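PDB 4OJV: 3',5'-cyclic-nucleotide phosphodiesterase 1 from Saccharomyces cerevisiae, which belongs to the class-II cyclic-nucleotide phosphodiesterases of the metallo-hydrolase clan and holds two zinc ions in a fold with two mixed beta-sheets. Local coordinates for residues R48-Q53 and K88-S93; A42-L47 and E116-I121; S285-Q290 and K328-K333. One frame throughout, in Å; residues are numbered along the deposited sequence.

How the contacts relate
Contacts 1 and 2 are neighbours, their centres 11 Å apart, and both use helix 44-53. Contact 2 takes the first turn of that helix and packs it on the end of helix 110-119. Contact 1 takes the last turns and packs them on the loop that leads from strand 86-88 into helix 92-96. Contact 1 lies within the chain span that contact 2 closes. The two touch through Leu-47 and Leu-90. Contact 3 comes later in the chain and stands apart, with centres about 32 Å from contact 1 and 31 Å from contact 2. Its Lys-328 side chain is about 6 Å from a zinc ion. All three border the second subunit, which places each of them close to the dimer interface.

Contact 1 of 3, residues R48-Q53 and K88-S93; sequences REMLVQ and KGLSKS
Met-50 reaches from helix 44-53 to the backbone of Gly-89. Its CG lies anti to the carbonyl carbon (chi1 -64°). The chain runs straight through SD and then bends at chi3 (65°), which sets the methyl against the peptide that follows Gly-89. Met-50 CE is 3.4 Å from Gly-89 C. Gly-89, in a positive-phi conformation (85°) that glycine adopts readily, offers its backbone to this methyl. The same methyl meets Leu-90 CD2 at 3.8 Å, so the loop touches it with both a peptide and a branched side chain.

Leu-90 divides its two methyls between neighbouring helix residues. CD2 takes Met-50, while Leu-90 CD1 meets Leu-51 CD2 at 3.7 Å. The Leu-51 and Leu-90 side chains cross obliquely. Beyond this apolar patch, the extended Lys-88 chain brings its CE to 4.2 Å from Gln-53 CB, a looser contact made by carbon atoms.

No direct hydrogen bond joins the segments. One water bridges them instead. It donates to Met-50 O at 2.8 Å and accepts from Leu-90 N at 2.9 Å.

The loop is tied to the sheet through Gly-89, whose O bonds to Thr-366 OG1 on strand 365-368, and Leu-95 of helix 92-96 touches both leucines. Met-50 and Leu-90 both pack on Thr-7 of strand 4-8, third from one edge of the eight-stranded sheet, while Arg-48, Glu-49 and Val-52 of helix 44-53 pack on Phe-68 of the second subunit.

Contact 2 of 3, residues A42-L47 and E116-I121; sequences AGMYQL and EVFQGI
Met-44 and Phe-118 mark the closest backbone approach, with their CA atoms 6.4 Å apart. Segment 42-47 enters helix 44-53 here. Gly-43 is the N-cap residue, and its O accepts from Leu-47 N. Segment 116-121 does the reverse: it leaves helix 110-119 and runs into strand 121-125. The bonds from Gly-120 N to Val-117 O and from Ile-121 N to Phe-118 O, both 3.0 Å, keep this exit tightly turned.

Phe-118 buries the largest area of any residue here. Its chi1 (-170°) puts CG anti to the backbone N. Met-44 CG sits over the centre of one ring face, 3.4 Å from the centroid of the Phe-118 ring and 14° off the normal. This is a CH-pi contact. Met-44 SD lies obliquely over the same ring, 4.3 Å from the centroid, and makes a Met-aromatic contact. Leu-47 comes to the ring edge instead, with CD1 3.7 Å from Phe-118 CD1. That methyl also faces Ile-121 CD1 at 4.2 Å, while Leu-47 CD2 meets Val-117 CG1 at the same distance.

All five touching residues are buried. Lys-153 makes a cation-pi contact with Phe-118. Glu-17 of the second subunit accepts hydrogen bonds from Gly-43 N and Tyr-45 N at the helix start, where its charge probably suits the helix dipole. Between the segments there is no hydrogen bond. Cohesion across them therefore rests on dispersion and on the weakly polar ring contacts, with Met-44 and Leu-47 holding the ring at face and edge.

Contact 3 of 3, residues S285-Q290 and K328-K333; sequences SSKPEQ and KSTPAK. With SO4 (sulfate ion), chain B.
Gln-290 meets Ser-329 by a side chain whose CG lies anti to the backbone N (chi1 -150°) and which stays extended beyond it. Its amide nitrogen thereby reaches the loop: Gln-290 NE2 donates to Ser-329 O at 2.8 Å. The acceptor lies close to the Gln-290 amide plane, and the donor approaches nearly along the C=O axis. The N-H...O angle is a bent 136°. The Lys-328 and Gln-290 side chains run antiparallel alongside each other, with Lys-328 CD 3.7 Å from Gln-290 CG.

The Lys-328 chain is straight until chi4 (-65°), where NZ turns to a sulfate ion, probably from the crystallisation liquor. Lys-328 NZ donates to SO4 O2 at 2.8 Å and also bonds to Gly-13 O. The sulfate is also hydrogen-bonded to His-294 NE2. The Lys-328 side chain is about 6 Å from a zinc ion, so its end of the loop lies close to the two-zinc site of the metallo-hydrolase fold.

An inverse gamma turn centred on Pro-331 bends the loop. Lys-287 points its NZ at this ring tip to tip, 3.9 Å from Pro-331 CD. The hydrogen bond from Lys-287 NZ to Thr-330 OG1 is weak, at 3.5 Å. The stronger partner of Lys-287 is Glu-146 of the second subunit, with which it forms a salt bridge.

Contact 1 of 3, residues R48-Q53 and K88-S93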
loop_
_atom_site.group_PDB
_atom_site.type_symbol
_atom_site.label_atom_id
_atom_site.label_comp_id
_atom_site.label_asym_id
_atom_site.label_seq_id
_atom_site.Cartn_x
_atom_site.Cartn_y
_atom_site.Cartn_z
ATOM N N ARG A 48 -1.464 0.618 13.676
ATOM C CA ARG A 48 -2.653 1.296 14.180
ATOM C C ARG A 48 -3.827 0.328 14.357
ATOM O O ARG A 48 -4.527 0.377 15.376
ATOM C CB ARG A 48 -3.050 2.432 13.249
ATOM C CG ARG A 48 -4.144 3.331 13.813
ATOM C CD ARG A 48 -4.392 4.514 12.906
ATOM N NE ARG A 48 -4.909 4.077 11.614
ATOM C CZ ARG A 48 -5.110 4.864 10.561
ATOM N NH1 ARG A 48 -4.837 6.162 10.615
ATOM N NH2 ARG A 48 -5.587 4.344 9.440
ATOM N N GLU A 49 -4.041 -0.544 13.372
ATOM C CA GLU A 49 -5.109 -1.543 13.448
ATOM C C GLU A 49 -4.944 -2.431 14.664
ATOM O O GLU A 49 -5.916 -2.741 15.359
ATOM C CB GLU A 49 -5.117 -2.411 12.190
ATOM C CG GLU A 49 -5.719 -1.747 10.961
ATOM C CD GLU A 49 -7.144 -1.269 11.175
ATOM O OE1 GLU A 49 -7.995 -2.061 11.645
ATOM O OE2 GLU A 49 -7.414 -0.097 10.860
ATOM N N MET A 50 -3.704 -2.837 14.920
ATOM C CA MET A 50 -3.414 -3.744 16.014
ATOM C C MET A 50 -3.596 -3.050 17.354
ATOM O O MET A 50 -3.994 -3.697 18.321
ATOM C CB MET A 50 -2.014 -4.347 15.864
ATOM C CG MET A 50 -1.870 -5.218 14.619
ATOM S SD MET A 50 -0.232 -5.934 14.382
ATOM C CE MET A 50 -0.162 -6.998 15.811
ATOM N N LEU A 51 -3.347 -1.739 17.396
ATOM C CA LEU A 51 -3.604 -0.926 18.588
ATOM C C LEU A 51 -5.105 -0.774 18.895
ATOM O O LEU A 51 -5.480 -0.602 20.052
ATOM C CB LEU A 51 -2.892 0.442 18.501
ATOM C CG LEU A 51 -1.351 0.441 18.612
ATOM C CD1 LEU A 51 -0.726 1.717 18.066
ATOM C CD2 LEU A 51 -0.878 0.212 20.041
ATOM N N VAL A 52 -5.954 -0.859 17.867
ATOM C CA VAL A 52 -7.416 -0.756 18.044
ATOM C C VAL A 52 -8.064 -2.112 18.330
ATOM O O VAL A 52 -8.876 -2.227 19.250
ATOM C CB VAL A 52 -8.110 -0.112 16.819
ATOM C CG1 VAL A 52 -9.618 -0.022 17.028
ATOM C CG2 VAL A 52 -7.543 1.268 16.547
ATOM N N GLN A 53 -7.706 -3.126 17.540
ATOM C CA GLN A 53 -8.309 -4.461 17.656
ATOM C C GLN A 53 -7.999 -5.142 18.993
ATOM O O GLN A 53 -8.778 -5.973 19.465
ATOM C CB GLN A 53 -7.888 -5.356 16.484
ATOM C CG GLN A 53 -8.512 -4.971 15.149
ATOM C CD GLN A 53 -8.046 -5.846 13.999
ATOM O OE1 GLN A 53 -6.869 -6.197 13.901
ATOM N NE2 GLN A 53 -8.973 -6.197 13.115
ATOM N N LYS A 88 -3.049 -12.699 19.350
ATOM C CA LYS A 88 -3.578 -11.585 18.583
ATOM C C LYS A 88 -3.040 -10.287 19.153
ATOM O O LYS A 88 -2.937 -10.126 20.373
ATOM C CB LYS A 88 -5.109 -11.579 18.639
ATOM C CG LYS A 88 -5.750 -10.519 17.760
ATOM C CD LYS A 88 -7.267 -10.546 17.835
ATOM C CE LYS A 88 -7.852 -9.485 16.917
ATOM N NZ LYS A 88 -9.324 -9.621 16.752
ATOM N N GLY A 89 -2.707 -9.355 18.265
ATOM C CA GLY A 89 -2.272 -8.032 18.658
ATOM C C GLY A 89 -0.798 -7.930 18.977
ATOM O O GLY A 89 -0.024 -8.872 18.752
ATOM N N LEU A 90 -0.411 -6.757 19.461
ATOM C CA LEU A 90 0.957 -6.497 19.878
ATOM C C LEU A 90 1.203 -7.146 21.232
ATOM O O LEU A 90 0.275 -7.305 22.031
ATOM C CB LEU A 90 1.213 -4.990 19.948
ATOM C CG LEU A 90 1.019 -4.242 18.626
ATOM C CD1 LEU A 90 0.908 -2.742 18.847
ATOM C CD2 LEU A 90 2.120 -4.560 17.624
ATOM N N SER A 91 2.448 -7.507 21.494
ATOM C CA SER A 91 2.783 -8.201 22.728
ATOM C C SER A 91 2.670 -7.255 23.907
ATOM O O SER A 91 2.791 -6.033 23.761
ATOM C CB SER A 91 4.194 -8.779 22.682
ATOM O OG SER A 91 5.164 -7.755 22.821
ATOM N N LYS A 92 2.462 -7.838 25.080
ATOM C CA LYS A 92 2.398 -7.056 26.305
ATOM C C LYS A 92 3.657 -6.208 26.478
ATOM O O LYS A 92 3.577 -5.050 26.875
ATOM C CB LYS A 92 2.186 -7.956 27.537
ATOM C CG LYS A 92 0.973 -8.881 27.477
ATOM C CD LYS A 92 -0.291 -8.168 27.018
ATOM C CE LYS A 92 -1.294 -9.156 26.441
ATOM N NZ LYS A 92 -2.331 -8.475 25.614
ATOM N N SER A 93 4.821 -6.775 26.174
ATOM C CA SER A 93 6.059 -6.041 26.417
ATOM C C SER A 93 6.265 -4.909 25.411
ATOM O O SER A 93 6.767 -3.851 25.796
ATOM C CB SER A 93 7.263 -6.967 26.495
ATOM O OG SER A 93 7.493 -7.605 25.263
HETATM O O HOH W 1 -2.425 -4.876 20.269
#

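Contact 2 of 3, residues A42-L47 and E116-I121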
loop_
_atom_site.group_PDB
_atom_site.type_symbol
_atom_site.label_atom_id
_atom_site.label_comp_id
_atom_site.label_asym_id
_atom_site.label_seq_id
_atom_site.Cartn_x
_atom_site.Cartn_y
_atom_site.Cartn_z
ATOM N N ALA A 42 3.462 -3.745 4.728
ATOM C CA ALA A 42 2.612 -3.232 5.817
ATOM C C ALA A 42 3.408 -2.566 6.945
ATOM O O ALA A 42 4.374 -3.149 7.419
ATOM C CB ALA A 42 1.771 -4.363 6.368
ATOM N N GLY A 43 2.969 -1.382 7.403
ATOM C CA GLY A 43 3.699 -0.574 8.400
ATOM C C GLY A 43 2.796 0.159 9.402
ATOM O O GLY A 43 2.033 -0.486 10.134
ATOM N N MET A 44 2.850 1.497 9.423
ATOM C CA MET A 44 2.052 2.300 10.369
ATOM C C MET A 44 0.582 1.943 10.379
ATOM O O MET A 44 -0.033 1.885 11.445
ATOM C CB MET A 44 2.148 3.793 10.042
ATOM C CG MET A 44 3.458 4.448 10.395
ATOM S SD MET A 44 3.388 6.210 10.033
ATOM C CE MET A 44 2.684 6.882 11.522
ATOM N N TYR A 45 -0.000 1.775 9.196
ATOM C CA TYR A 45 -1.426 1.503 9.098
ATOM C C TYR A 45 -1.770 0.244 9.881
ATOM O O TYR A 45 -2.774 0.189 10.607
ATOM C CB TYR A 45 -1.838 1.381 7.624
ATOM C CG TYR A 45 -3.324 1.384 7.379
ATOM C CD1 TYR A 45 -4.088 0.252 7.651
ATOM C CD2 TYR A 45 -3.966 2.506 6.857
ATOM C CE1 TYR A 45 -5.459 0.234 7.417
ATOM C CE2 TYR A 45 -5.331 2.499 6.619
ATOM C CZ TYR A 45 -6.069 1.363 6.901
ATOM O OH TYR A 45 -7.425 1.352 6.662
ATOM N N GLN A 46 -0.928 -0.773 9.744
ATOM C CA GLN A 46 -1.195 -2.034 10.401
ATOM C C GLN A 46 -0.932 -1.980 11.904
ATOM O O GLN A 46 -1.689 -2.564 12.689
ATOM C CB GLN A 46 -0.403 -3.162 9.734
ATOM C CG GLN A 46 -0.766 -4.572 10.207
ATOM C CD GLN A 46 -2.264 -4.869 10.282
ATOM O OE1 GLN A 46 -3.043 -4.497 9.402
ATOM N NE2 GLN A 46 -2.669 -5.552 11.347
ATOM N N LEU A 47 0.108 -1.261 12.316
ATOM C CA LEU A 47 0.330 -1.016 13.738
ATOM C C LEU A 47 -0.893 -0.361 14.368
ATOM O O LEU A 47 -1.332 -0.761 15.451
ATOM C CB LEU A 47 1.570 -0.156 13.954
ATOM C CG LEU A 47 2.892 -0.872 13.677
ATOM C CD1 LEU A 47 4.036 0.121 13.590
ATOM C CD2 LEU A 47 3.186 -1.940 14.723
ATOM N N GLU A 116 4.011 7.002 18.043
ATOM C CA GLU A 116 4.977 6.666 19.090
ATOM C C GLU A 116 5.590 5.274 18.881
ATOM O O GLU A 116 6.810 5.113 18.918
ATOM C CB GLU A 116 4.327 6.802 20.469
ATOM C CG GLU A 116 4.057 8.242 20.867
ATOM C CD GLU A 116 3.413 8.380 22.229
ATOM O OE1 GLU A 116 2.775 9.427 22.460
ATOM O OE2 GLU A 116 3.549 7.458 23.061
ATOM N N VAL A 117 4.750 4.264 18.661
ATOM C CA VAL A 117 5.274 2.913 18.424
ATOM C C VAL A 117 6.167 2.930 17.194
ATOM O O VAL A 117 7.257 2.351 17.191
ATOM C CB VAL A 117 4.151 1.866 18.241
ATOM C CG1 VAL A 117 4.715 0.514 17.811
ATOM C CG2 VAL A 117 3.347 1.714 19.522
ATOM N N PHE A 118 5.706 3.607 16.143
ATOM C CA PHE A 118 6.418 3.584 14.889
ATOM C C PHE A 118 7.786 4.282 14.932
ATOM O O PHE A 118 8.727 3.875 14.231
ATOM C CB PHE A 118 5.536 4.128 13.775
ATOM C CG PHE A 118 6.110 3.915 12.434
ATOM C CD1 PHE A 118 6.260 2.629 11.916
ATOM C CD2 PHE A 118 6.559 4.997 11.694
ATOM C CE1 PHE A 118 6.821 2.425 10.662
ATOM C CE2 PHE A 118 7.106 4.801 10.427
ATOM C CZ PHE A 118 7.244 3.518 9.919
ATOM N N GLN A 119 7.919 5.292 15.792
ATOM C CA GLN A 119 9.222 5.938 15.948
ATOM C C GLN A 119 10.304 4.958 16.424
ATOM O O GLN A 119 11.479 5.157 16.156
ATOM C CB GLN A 119 9.131 7.188 16.838
ATOM C CG GLN A 119 9.154 6.976 18.343
ATOM C CD GLN A 119 9.474 8.256 19.106
ATOM O OE1 GLN A 119 9.961 9.240 18.535
ATOM N NE2 GLN A 119 9.203 8.247 20.405
ATOM N N GLY A 120 9.888 3.887 17.097
ATOM C CA GLY A 120 10.803 2.865 17.572
ATOM C C GLY A 120 11.363 1.949 16.500
ATOM O O GLY A 120 12.350 1.259 16.751
ATOM N N ILE A 121 10.762 1.922 15.314
ATOM C CA ILE A 121 11.365 1.131 14.239
ATOM C C ILE A 121 12.691 1.795 13.779
ATOM O O ILE A 121 12.666 2.811 13.073
ATOM C CB ILE A 121 10.370 0.905 13.096
ATOM C CG1 ILE A 121 9.231 -0.006 13.537
ATOM C CG2 ILE A 121 11.059 0.233 11.920
ATOM C CD1 ILE A 121 8.145 0.621 14.356
#

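Contact 3 of 3, residues S285-Q290 and K328-K333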
loop_
_atom_site.group_PDB
_atom_site.type_symbol
_atom_site.label_atom_id
_atom_site.label_comp_id
_atom_site.label_asym_id
_atom_site.label_seq_id
_atom_site.Cartn_x
_atom_site.Cartn_y
_atom_site.Cartn_z
ATOM N N SER A 285 -1.610 -26.352 -7.824
ATOM C CA SER A 285 -2.308 -26.125 -9.097
ATOM C C SER A 285 -1.516 -25.140 -9.960
ATOM O O SER A 285 -1.305 -23.990 -9.568
ATOM C CB SER A 285 -3.747 -25.652 -8.870
ATOM O OG SER A 285 -3.788 -24.426 -8.161
ATOM N N SER A 286 -1.087 -25.620 -11.128
ATOM C CA SER A 286 -0.063 -24.969 -11.971
ATOM C C SER A 286 -0.042 -23.432 -11.986
ATOM O O SER A 286 0.555 -22.813 -11.102
ATOM C CB SER A 286 -0.108 -25.530 -13.401
ATOM O OG SER A 286 0.352 -26.870 -13.440
ATOM N N LYS A 287 -0.686 -22.836 -12.992
ATOM C CA LYS A 287 -0.667 -21.383 -13.232
ATOM C C LYS A 287 0.755 -20.792 -13.249
ATOM O O LYS A 287 1.164 -20.130 -12.291
ATOM C CB LYS A 287 -1.569 -20.642 -12.231
ATOM C CG LYS A 287 -3.057 -20.766 -12.516
ATOM C CD LYS A 287 -3.871 -19.865 -11.601
ATOM C CE LYS A 287 -5.339 -19.855 -12.000
ATOM N NZ LYS A 287 -6.130 -18.887 -11.191
ATOM N N PRO A 288 1.508 -21.024 -14.346
ATOM C CA PRO A 288 2.918 -20.615 -14.452
ATOM C C PRO A 288 3.144 -19.116 -14.239
ATOM O O PRO A 288 4.125 -18.729 -13.597
ATOM C CB PRO A 288 3.293 -21.012 -15.885
ATOM C CG PRO A 288 2.317 -22.076 -16.254
ATOM C CD PRO A 288 1.039 -21.664 -15.589
ATOM N N GLU A 289 2.231 -18.294 -14.758
ATOM C CA GLU A 289 2.321 -16.832 -14.678
ATOM C C GLU A 289 2.386 -16.305 -13.245
ATOM O O GLU A 289 3.043 -15.300 -12.979
ATOM C CB GLU A 289 1.145 -16.172 -15.414
ATOM C CG GLU A 289 1.199 -16.261 -16.937
ATOM C CD GLU A 289 0.895 -17.652 -17.471
ATOM O OE1 GLU A 289 0.205 -18.431 -16.779
ATOM O OE2 GLU A 289 1.349 -17.970 -18.591
ATOM N N GLN A 290 1.704 -16.989 -12.329
ATOM C CA GLN A 290 1.675 -16.585 -10.926
ATOM C C GLN A 290 2.840 -17.176 -10.127
ATOM O O GLN A 290 3.233 -16.631 -9.091
ATOM C CB GLN A 290 0.339 -16.980 -10.289
ATOM C CG GLN A 290 -0.104 -16.059 -9.160
ATOM C CD GLN A 290 -1.472 -16.406 -8.600
ATOM O OE1 GLN A 290 -1.986 -17.508 -8.805
ATOM N NE2 GLN A 290 -2.070 -15.461 -7.876
ATOM N N LYS A 328 -0.331 -15.709 -2.209
ATOM C CA LYS A 328 -1.053 -14.835 -3.123
ATOM C C LYS A 328 -2.547 -15.120 -3.117
ATOM O O LYS A 328 -2.979 -16.259 -2.888
ATOM C CB LYS A 328 -0.497 -15.008 -4.534
ATOM C CG LYS A 328 0.895 -14.411 -4.687
ATOM C CD LYS A 328 1.449 -14.560 -6.098
ATOM C CE LYS A 328 2.814 -13.901 -6.271
ATOM N NZ LYS A 328 2.828 -12.415 -6.116
ATOM N N SER A 329 -3.351 -14.093 -3.382
ATOM C CA SER A 329 -4.765 -14.334 -3.691
ATOM C C SER A 329 -4.873 -15.045 -5.030
ATOM O O SER A 329 -3.973 -14.979 -5.880
ATOM C CB SER A 329 -5.570 -13.038 -3.783
ATOM O OG SER A 329 -5.551 -12.320 -2.581
ATOM N N THR A 330 -5.990 -15.717 -5.223
ATOM C CA THR A 330 -6.283 -16.380 -6.471
ATOM C C THR A 330 -7.802 -16.438 -6.542
ATOM O O THR A 330 -8.460 -16.466 -5.501
ATOM C CB THR A 330 -5.627 -17.783 -6.532
ATOM O OG1 THR A 330 -5.940 -18.404 -7.780
ATOM C CG2 THR A 330 -6.088 -18.676 -5.391
ATOM N N PRO A 331 -8.376 -16.400 -7.755
ATOM C CA PRO A 331 -9.838 -16.474 -7.851
ATOM C C PRO A 331 -10.350 -17.920 -7.749
ATOM O O PRO A 331 -10.998 -18.429 -8.667
ATOM C CB PRO A 331 -10.130 -15.854 -9.224
ATOM C CG PRO A 331 -8.893 -16.107 -10.012
ATOM C CD PRO A 331 -7.745 -16.069 -9.050
ATOM N N ALA A 332 -10.034 -18.559 -6.622
ATOM C CA ALA A 332 -10.358 -19.954 -6.356
ATOM C C ALA A 332 -11.492 -20.063 -5.351
ATOM O O ALA A 332 -11.821 -19.100 -4.663
ATOM C CB ALA A 332 -9.130 -20.687 -5.833
ATOM N N LYS A 333 -12.090 -21.250 -5.262
ATOM C CA LYS A 333 -13.190 -21.465 -4.332
ATOM C C LYS A 333 -12.712 -21.470 -2.884
ATOM O O LYS A 333 -13.414 -20.989 -2.000
ATOM C CB LYS A 333 -13.933 -22.763 -4.654
ATOM C CG LYS A 333 -14.702 -22.726 -5.967
ATOM C CD LYS A 333 -15.468 -24.018 -6.209
ATOM C CE LYS A 333 -16.292 -23.936 -7.484
ATOM N NZ LYS A 333 -17.098 -25.166 -7.711
HETATM S S SO4 B . 6.075 -10.721 -6.330
HETATM O O1 SO4 B . 5.713 -9.313 -6.652
HETATM O O2 SO4 B . 5.274 -11.637 -7.195
HETATM O O3 SO4 B . 7.542 -10.946 -6.533
HETATM O O4 SO4 B . 5.694 -10.940 -4.911
#